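PDB 5FL3: pili retraction protein PilT from Thermus thermophilus, which probably binds and hydrolyses ATP to help drive pilus retraction, as a motor ATPase of the GSP E family, and is captured here with ADP. Local coordinates for residues Thr139-Ser144 with His239-Trp244; Leu274-Leu279 with Leu289-Leu294. All coordinates share one frame; numbering follows the deposited sequence.

Contact 1 of 2, residues Thr139-Ser144 with His239-Trp244. With ADP (adenosine-5'-diphosphate), chain B.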
loop_
_atom_site.group_PDB
_atom_site.type_symbol
_atom_site.label_atom_id
_atom_site.label_comp_id
_atom_site.label_asym_id
_atom_site.label_seq_id
_atom_site.Cartn_x
_atom_site.Cartn_y
_atom_site.Cartn_z
ATOM N N THR A 139 -5.273 -2.309 -4.785
ATOM C CA THR A 139 -4.552 -1.806 -5.969
ATOM C C THR A 139 -4.550 -0.280 -6.100
ATOM O O THR A 139 -5.363 0.422 -5.484
ATOM C CB THR A 139 -5.128 -2.377 -7.280
ATOM O OG1 THR A 139 -6.303 -1.642 -7.652
ATOM C CG2 THR A 139 -5.484 -3.844 -7.125
ATOM N N GLY A 140 -3.642 0.225 -6.930
ATOM C CA GLY A 140 -3.476 1.655 -7.099
ATOM C C GLY A 140 -2.005 2.004 -7.295
ATOM O O GLY A 140 -1.122 1.192 -7.004
ATOM N N PRO A 141 -1.718 3.209 -7.809
ATOM C CA PRO A 141 -0.301 3.537 -8.010
ATOM C C PRO A 141 0.364 3.950 -6.695
ATOM O O PRO A 141 -0.345 4.158 -5.716
ATOM C CB PRO A 141 -0.358 4.698 -9.008
ATOM C CG PRO A 141 -1.666 5.378 -8.696
ATOM C CD PRO A 141 -2.620 4.286 -8.270
ATOM N N THR A 142 1.691 4.052 -6.670
ATOM C CA THR A 142 2.399 4.562 -5.492
ATOM C C THR A 142 1.686 5.737 -4.862
ATOM O O THR A 142 1.296 6.659 -5.561
ATOM C CB THR A 142 3.816 5.023 -5.826
ATOM O OG1 THR A 142 4.584 3.903 -6.262
ATOM C CG2 THR A 142 4.473 5.637 -4.594
ATOM N N GLY A 143 1.517 5.700 -3.545
ATOM C CA GLY A 143 0.956 6.826 -2.833
ATOM C C GLY A 143 -0.547 6.779 -2.722
ATOM O O GLY A 143 -1.181 7.789 -2.436
ATOM N N SER A 144 -1.122 5.600 -2.925
ATOM C CA SER A 144 -2.570 5.439 -2.891
ATOM C C SER A 144 -3.083 4.928 -1.552
ATOM O O SER A 144 -4.288 4.737 -1.385
ATOM C CB SER A 144 -3.018 4.485 -3.991
ATOM O OG SER A 144 -2.774 5.064 -5.267
ATOM N N HIS A 239 -0.543 -2.391 -9.252
ATOM C CA HIS A 239 -0.466 -0.961 -9.552
ATOM C C HIS A 239 -1.701 -0.414 -10.256
ATOM O O HIS A 239 -1.805 0.794 -10.495
ATOM C CB HIS A 239 0.729 -0.716 -10.442
ATOM C CG HIS A 239 0.693 -1.541 -11.693
ATOM N ND1 HIS A 239 1.069 -2.871 -11.718
ATOM C CD2 HIS A 239 0.275 -1.245 -12.948
ATOM C CE1 HIS A 239 0.914 -3.345 -12.940
ATOM N NE2 HIS A 239 0.433 -2.380 -13.706
ATOM N N THR A 240 -2.619 -1.312 -10.598
ATOM C CA THR A 240 -3.747 -1.002 -11.475
ATOM C C THR A 240 -4.859 -0.160 -10.852
ATOM O O THR A 240 -5.128 -0.247 -9.658
ATOM C CB THR A 240 -4.359 -2.287 -11.993
ATOM O OG1 THR A 240 -4.462 -3.206 -10.903
ATOM C CG2 THR A 240 -3.460 -2.875 -13.060
ATOM N N LEU A 241 -5.523 0.625 -11.695
ATOM C CA LEU A 241 -6.354 1.748 -11.252
ATOM C C LEU A 241 -7.712 1.324 -10.722
ATOM O O LEU A 241 -8.247 1.969 -9.815
ATOM C CB LEU A 241 -6.555 2.755 -12.394
ATOM C CG LEU A 241 -5.355 3.513 -12.965
ATOM C CD1 LEU A 241 -4.537 4.119 -11.827
ATOM C CD2 LEU A 241 -4.488 2.629 -13.917
ATOM N N ASP A 242 -8.281 0.263 -11.286
ATOM C CA ASP A 242 -9.590 -0.220 -10.828
ATOM C C ASP A 242 -9.706 -1.723 -10.980
ATOM O O ASP A 242 -8.742 -2.384 -11.352
ATOM C CB ASP A 242 -10.730 0.473 -11.590
ATOM C CG ASP A 242 -10.536 0.448 -13.102
ATOM O OD1 ASP A 242 -9.757 -0.388 -13.629
ATOM O OD2 ASP A 242 -11.177 1.287 -13.772
ATOM N N ALA A 243 -10.894 -2.257 -10.715
ATOM C CA ALA A 243 -11.104 -3.700 -10.767
ATOM C C ALA A 243 -10.943 -4.249 -12.186
ATOM O O ALA A 243 -10.222 -5.218 -12.405
ATOM C CB ALA A 243 -12.468 -4.052 -10.212
ATOM N N TRP A 244 -11.612 -3.625 -13.143
ATOM C CA TRP A 244 -11.482 -4.016 -14.541
ATOM C C TRP A 244 -10.009 -4.158 -14.975
ATOM O O TRP A 244 -9.599 -5.214 -15.447
ATOM C CB TRP A 244 -12.219 -3.004 -15.415
ATOM C CG TRP A 244 -11.914 -3.106 -16.879
ATOM C CD1 TRP A 244 -11.197 -2.215 -17.628
ATOM C CD2 TRP A 244 -12.315 -4.158 -17.776
ATOM N NE1 TRP A 244 -11.121 -2.648 -18.932
ATOM C CE2 TRP A 244 -11.798 -3.835 -19.051
ATOM C CE3 TRP A 244 -13.057 -5.334 -17.625
ATOM C CZ2 TRP A 244 -11.999 -4.648 -20.168
ATOM C CZ3 TRP A 244 -13.255 -6.136 -18.727
ATOM C CH2 TRP A 244 -12.728 -5.789 -19.987
HETATM P PB ADP B . 1.071 3.088 -1.156
HETATM O O1B ADP B . 2.340 3.724 -1.705
HETATM O O2B ADP B . -0.047 2.969 -2.169
HETATM O O3B ADP B . 1.295 1.817 -0.368
HETATM P PA ADP B . 0.892 4.334 1.471
HETATM O O1A ADP B . 2.409 4.325 1.565
HETATM O O2A ADP B . 0.043 3.479 2.406
HETATM O O3A ADP B . 0.475 4.137 -0.085
HETATM O "O5'" ADP B . 0.367 5.844 1.668
HETATM C "C5'" ADP B . 1.110 6.996 1.263
HETATM C "C4'" ADP B . 0.703 8.136 2.201
HETATM O "O4'" ADP B . -0.721 8.282 2.208
HETATM C "C3'" ADP B . 1.142 7.892 3.639
HETATM O "O3'" ADP B . 1.822 9.076 4.059
HETATM C "C2'" ADP B . -0.145 7.661 4.427
HETATM O "O2'" ADP B . -0.146 8.311 5.702
HETATM C "C1'" ADP B . -1.239 8.253 3.549
HETATM N N9 ADP B . -2.504 7.459 3.589
HETATM C C8 ADP B . -2.594 6.111 3.530
HETATM N N7 ADP B . -3.884 5.685 3.577
HETATM C C5 ADP B . -4.659 6.788 3.674
HETATM C C6 ADP B . -6.114 7.061 3.767
HETATM N N6 ADP B . -6.994 6.036 3.757
HETATM N N1 ADP B . -6.514 8.369 3.848
HETATM C C2 ADP B . -5.632 9.392 3.850
HETATM N N3 ADP B . -4.296 9.214 3.765
HETATM C C4 ADP B . -3.753 7.961 3.680
#
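Thr139 and Thr240 carry the tight end of this contact, where two loops leave neighbouring parallel strands. The Thr139 hydroxyl donates to the carbonyl of Thr240, with OG1 to O at 2.7 Å and the donor tilted 31° from the carbonyl plane. A chi1 of 81° sets OG1 between the backbone N and the carbonyl carbon, aimed at that oxygen. The Thr240 hydroxyl instead bonds Thr246 on helix 243-251. Next to this pair the backbones close up: His239 CA points its hydrogen at Gly140 O, 3.4 Å away, and the same oxygen also accepts from NZ of Lys146. Beyond Gly140 the chain enters the P-loop, which fits the Walker A pattern and here holds ADP. A type II turn from Pro141 to Ser144 presents successive amides to the beta-phosphate: Gly143 N reaches O1B at 2.8 Å, Ser144 N reaches O2B at 2.9 Å. Ser144 OG ties the turn internally by donating to Pro141 O at 2.6 Å. Towards solvent the contact is looser. Pro141 CD meets Leu241 CD1 at 4.0 Å, the two side chains crossing at about a right angle, and His239, an exposed residue, has its bond from CA to CB directed away from the P-loop.

Contact 2 of 2, residues Leu274-Leu279 with Leu289-Leu294. With ADP (adenosine-5'-diphosphate), chain B.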
loop_
_atom_site.group_PDB
_atom_site.type_symbol
_atom_site.label_atom_id
_atom_site.label_comp_id
_atom_site.label_asym_id
_atom_site.label_seq_id
_atom_site.Cartn_x
_atom_site.Cartn_y
_atom_site.Cartn_z
ATOM N N LEU A 274 -9.807 -4.013 -3.802
ATOM C CA LEU A 274 -9.965 -2.668 -3.290
ATOM C C LEU A 274 -9.048 -1.697 -4.019
ATOM O O LEU A 274 -7.878 -1.565 -3.669
ATOM C CB LEU A 274 -9.671 -2.643 -1.795
ATOM C CG LEU A 274 -10.673 -3.408 -0.932
ATOM C CD1 LEU A 274 -10.058 -3.881 0.369
ATOM C CD2 LEU A 274 -11.846 -2.502 -0.651
ATOM N N SER A 275 -9.571 -1.017 -5.034
ATOM C CA SER A 275 -8.762 -0.074 -5.798
ATOM C C SER A 275 -8.861 1.306 -5.186
ATOM O O SER A 275 -9.935 1.770 -4.863
ATOM C CB SER A 275 -9.189 -0.053 -7.256
ATOM O OG SER A 275 -8.936 -1.305 -7.860
ATOM N N GLN A 276 -7.719 1.952 -5.001
ATOM C CA GLN A 276 -7.667 3.148 -4.191
ATOM C C GLN A 276 -7.030 4.315 -4.917
ATOM O O GLN A 276 -6.133 4.137 -5.735
ATOM C CB GLN A 276 -6.907 2.864 -2.900
ATOM C CG GLN A 276 -7.621 1.867 -2.019
ATOM C CD GLN A 276 -6.947 1.677 -0.691
ATOM O OE1 GLN A 276 -6.011 2.398 -0.338
ATOM N NE2 GLN A 276 -7.412 0.707 0.054
ATOM N N ARG A 277 -7.516 5.509 -4.596
ATOM C CA ARG A 277 -6.935 6.754 -5.058
ATOM C C ARG A 277 -7.036 7.723 -3.882
ATOM O O ARG A 277 -8.044 7.738 -3.198
ATOM C CB ARG A 277 -7.673 7.266 -6.301
ATOM C CG ARG A 277 -6.934 8.276 -7.143
ATOM C CD ARG A 277 -6.239 7.602 -8.342
ATOM N NE ARG A 277 -6.974 6.457 -8.910
ATOM C CZ ARG A 277 -7.988 6.535 -9.781
ATOM N NH1 ARG A 277 -8.462 7.714 -10.191
ATOM N NH2 ARG A 277 -8.547 5.415 -10.233
ATOM N N LEU A 278 -5.979 8.485 -3.617
ATOM C CA LEU A 278 -6.011 9.492 -2.556
ATOM C C LEU A 278 -6.150 10.891 -3.142
ATOM O O LEU A 278 -5.231 11.377 -3.802
ATOM C CB LEU A 278 -4.750 9.428 -1.698
ATOM C CG LEU A 278 -4.717 8.273 -0.712
ATOM C CD1 LEU A 278 -3.386 8.215 0.006
ATOM C CD2 LEU A 278 -5.852 8.462 0.261
ATOM N N LEU A 279 -7.296 11.531 -2.903
ATOM C CA LEU A 279 -7.586 12.847 -3.479
ATOM C C LEU A 279 -7.455 13.937 -2.439
ATOM O O LEU A 279 -7.743 13.703 -1.254
ATOM C CB LEU A 279 -8.991 12.892 -4.074
ATOM C CG LEU A 279 -9.365 11.844 -5.122
ATOM C CD1 LEU A 279 -10.510 12.381 -5.953
ATOM C CD2 LEU A 279 -8.206 11.488 -6.003
ATOM N N LEU A 289 -9.851 9.143 0.845
ATOM C CA LEU A 289 -9.756 7.952 0.022
ATOM C C LEU A 289 -10.960 7.792 -0.905
ATOM O O LEU A 289 -12.116 7.789 -0.473
ATOM C CB LEU A 289 -9.595 6.708 0.906
ATOM C CG LEU A 289 -9.493 5.333 0.222
ATOM C CD1 LEU A 289 -8.322 5.259 -0.740
ATOM C CD2 LEU A 289 -9.374 4.224 1.259
ATOM N N ALA A 290 -10.664 7.678 -2.191
ATOM C CA ALA A 290 -11.629 7.252 -3.183
ATOM C C ALA A 290 -11.428 5.761 -3.350
ATOM O O ALA A 290 -10.311 5.322 -3.621
ATOM C CB ALA A 290 -11.426 7.979 -4.494
ATOM N N LEU A 291 -12.501 4.989 -3.206
ATOM C CA LEU A 291 -12.383 3.542 -3.085
ATOM C C LEU A 291 -13.440 2.812 -3.903
ATOM O O LEU A 291 -14.645 3.109 -3.802
ATOM C CB LEU A 291 -12.471 3.147 -1.612
ATOM C CG LEU A 291 -12.516 1.660 -1.320
ATOM C CD1 LEU A 291 -11.245 0.985 -1.830
ATOM C CD2 LEU A 291 -12.684 1.422 0.164
ATOM N N GLU A 292 -12.970 1.896 -4.751
ATOM C CA GLU A 292 -13.841 1.004 -5.516
ATOM C C GLU A 292 -13.719 -0.418 -4.965
ATOM O O GLU A 292 -12.604 -0.911 -4.777
ATOM C CB GLU A 292 -13.487 1.036 -6.993
ATOM C CG GLU A 292 -14.231 0.049 -7.841
ATOM C CD GLU A 292 -13.940 0.275 -9.309
ATOM O OE1 GLU A 292 -14.136 1.420 -9.759
ATOM O OE2 GLU A 292 -13.512 -0.668 -10.016
ATOM N N ILE A 293 -14.861 -1.068 -4.719
ATOM C CA ILE A 293 -14.900 -2.416 -4.145
ATOM C C ILE A 293 -15.556 -3.432 -5.067
ATOM O O ILE A 293 -16.743 -3.325 -5.370
ATOM C CB ILE A 293 -15.652 -2.424 -2.804
ATOM C CG1 ILE A 293 -15.071 -1.353 -1.879
ATOM C CG2 ILE A 293 -15.606 -3.779 -2.141
ATOM C CD1 ILE A 293 -15.805 -1.201 -0.577
ATOM N N LEU A 294 -14.772 -4.416 -5.514
ATOM C CA LEU A 294 -15.324 -5.602 -6.160
ATOM C C LEU A 294 -15.302 -6.771 -5.194
ATOM O O LEU A 294 -14.241 -7.185 -4.747
ATOM C CB LEU A 294 -14.550 -5.954 -7.428
ATOM C CG LEU A 294 -14.934 -7.286 -8.072
ATOM C CD1 LEU A 294 -16.426 -7.325 -8.303
ATOM C CD2 LEU A 294 -14.211 -7.509 -9.381
HETATM P PB ADP B . 1.071 3.088 -1.156
HETATM O O1B ADP B . 2.340 3.724 -1.705
HETATM O O2B ADP B . -0.047 2.969 -2.169
HETATM O O3B ADP B . 1.295 1.817 -0.368
HETATM P PA ADP B . 0.892 4.334 1.471
HETATM O O1A ADP B . 2.409 4.325 1.565
HETATM O O2A ADP B . 0.043 3.479 2.406
HETATM O O3A ADP B . 0.475 4.137 -0.085
HETATM O "O5'" ADP B . 0.367 5.844 1.668
HETATM C "C5'" ADP B . 1.110 6.996 1.263
HETATM C "C4'" ADP B . 0.703 8.136 2.201
HETATM O "O4'" ADP B . -0.721 8.282 2.208
HETATM C "C3'" ADP B . 1.142 7.892 3.639
HETATM O "O3'" ADP B . 1.822 9.076 4.059
HETATM C "C2'" ADP B . -0.145 7.661 4.427
HETATM O "O2'" ADP B . -0.146 8.311 5.702
HETATM C "C1'" ADP B . -1.239 8.253 3.549
HETATM N N9 ADP B . -2.504 7.459 3.589
HETATM C C8 ADP B . -2.594 6.111 3.530
HETATM N N7 ADP B . -3.884 5.685 3.577
HETATM C C5 ADP B . -4.659 6.788 3.674
HETATM C C6 ADP B . -6.114 7.061 3.767
HETATM N N6 ADP B . -6.994 6.036 3.757
HETATM N N1 ADP B . -6.514 8.369 3.848
HETATM C C2 ADP B . -5.632 9.392 3.850
HETATM N N3 ADP B . -4.296 9.214 3.765
HETATM C C4 ADP B . -3.753 7.961 3.680
#
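Leu278 and Leu289, a non-hydrogen-bonded antiparallel pair, line the adenine of ADP from the same side. Both methyls of Leu278 lie under one face of the base: CD2 is 3.6 Å from N1 beneath the six-membered ring, and CD1 sits 3.7 Å from C4. Leu289 is displaced to the amino edge, its CD2 3.9 Å from N6. With CG anti to the backbone N (chi1 179°), Leu289 swings CD1 across to the neighbouring strand, 3.5 Å from CB of Gln276. Leu291 has the same first torsion and lies alongside Gln276, pointing the same way, with its CD1 against CG of Gln276. Further along this face, CD2 of Leu274 touches both CD1 of Leu291, at 3.7 Å, and CG1 of Ile293, at 3.6 Å. Underneath, two hydrogen-bonded pairs, Ser275 with Glu292 and Arg277 with Ala290, stitch the hairpin through four backbone bonds; the straightest, Glu292 N to Ser275 O, spans 3.0 Å at 172°. The strand axes run at 161°. Strand 287-295 is the outermost of the mixed sheet within the chain, and strand 270-280 joins it to strand 134-139. Helix 122-130 covers Leu274 and Ile293, while helix 328-337 packs on Arg277, Ala290 and Leu279 across the sheet.

How the contacts relate
From the N terminus, strand 134-139 runs into the P-loop, and contact 1 closes when the chain returns through strand 233-238 to 239-244, enclosing 94 residues. After helices 243-251 and 259-269, contact 2 closes a short hairpin with nine residues between its segments. The two closures follow in series, neither nested nor crossed. In space their centres lie about 8 Å apart, because strand 270-280 pairs with strand 134-139: Thr139 O accepts from Gln276 N at 2.9 Å, and Thr139 OG1 bonds Ser275 OG at 2.7 Å. Glu292 of the outer strand reaches back to Ala243 N at the start of helix 243-251. Around ADP, contact 1 supplies phosphate-binding amides and contact 2 apolar adenine neighbours.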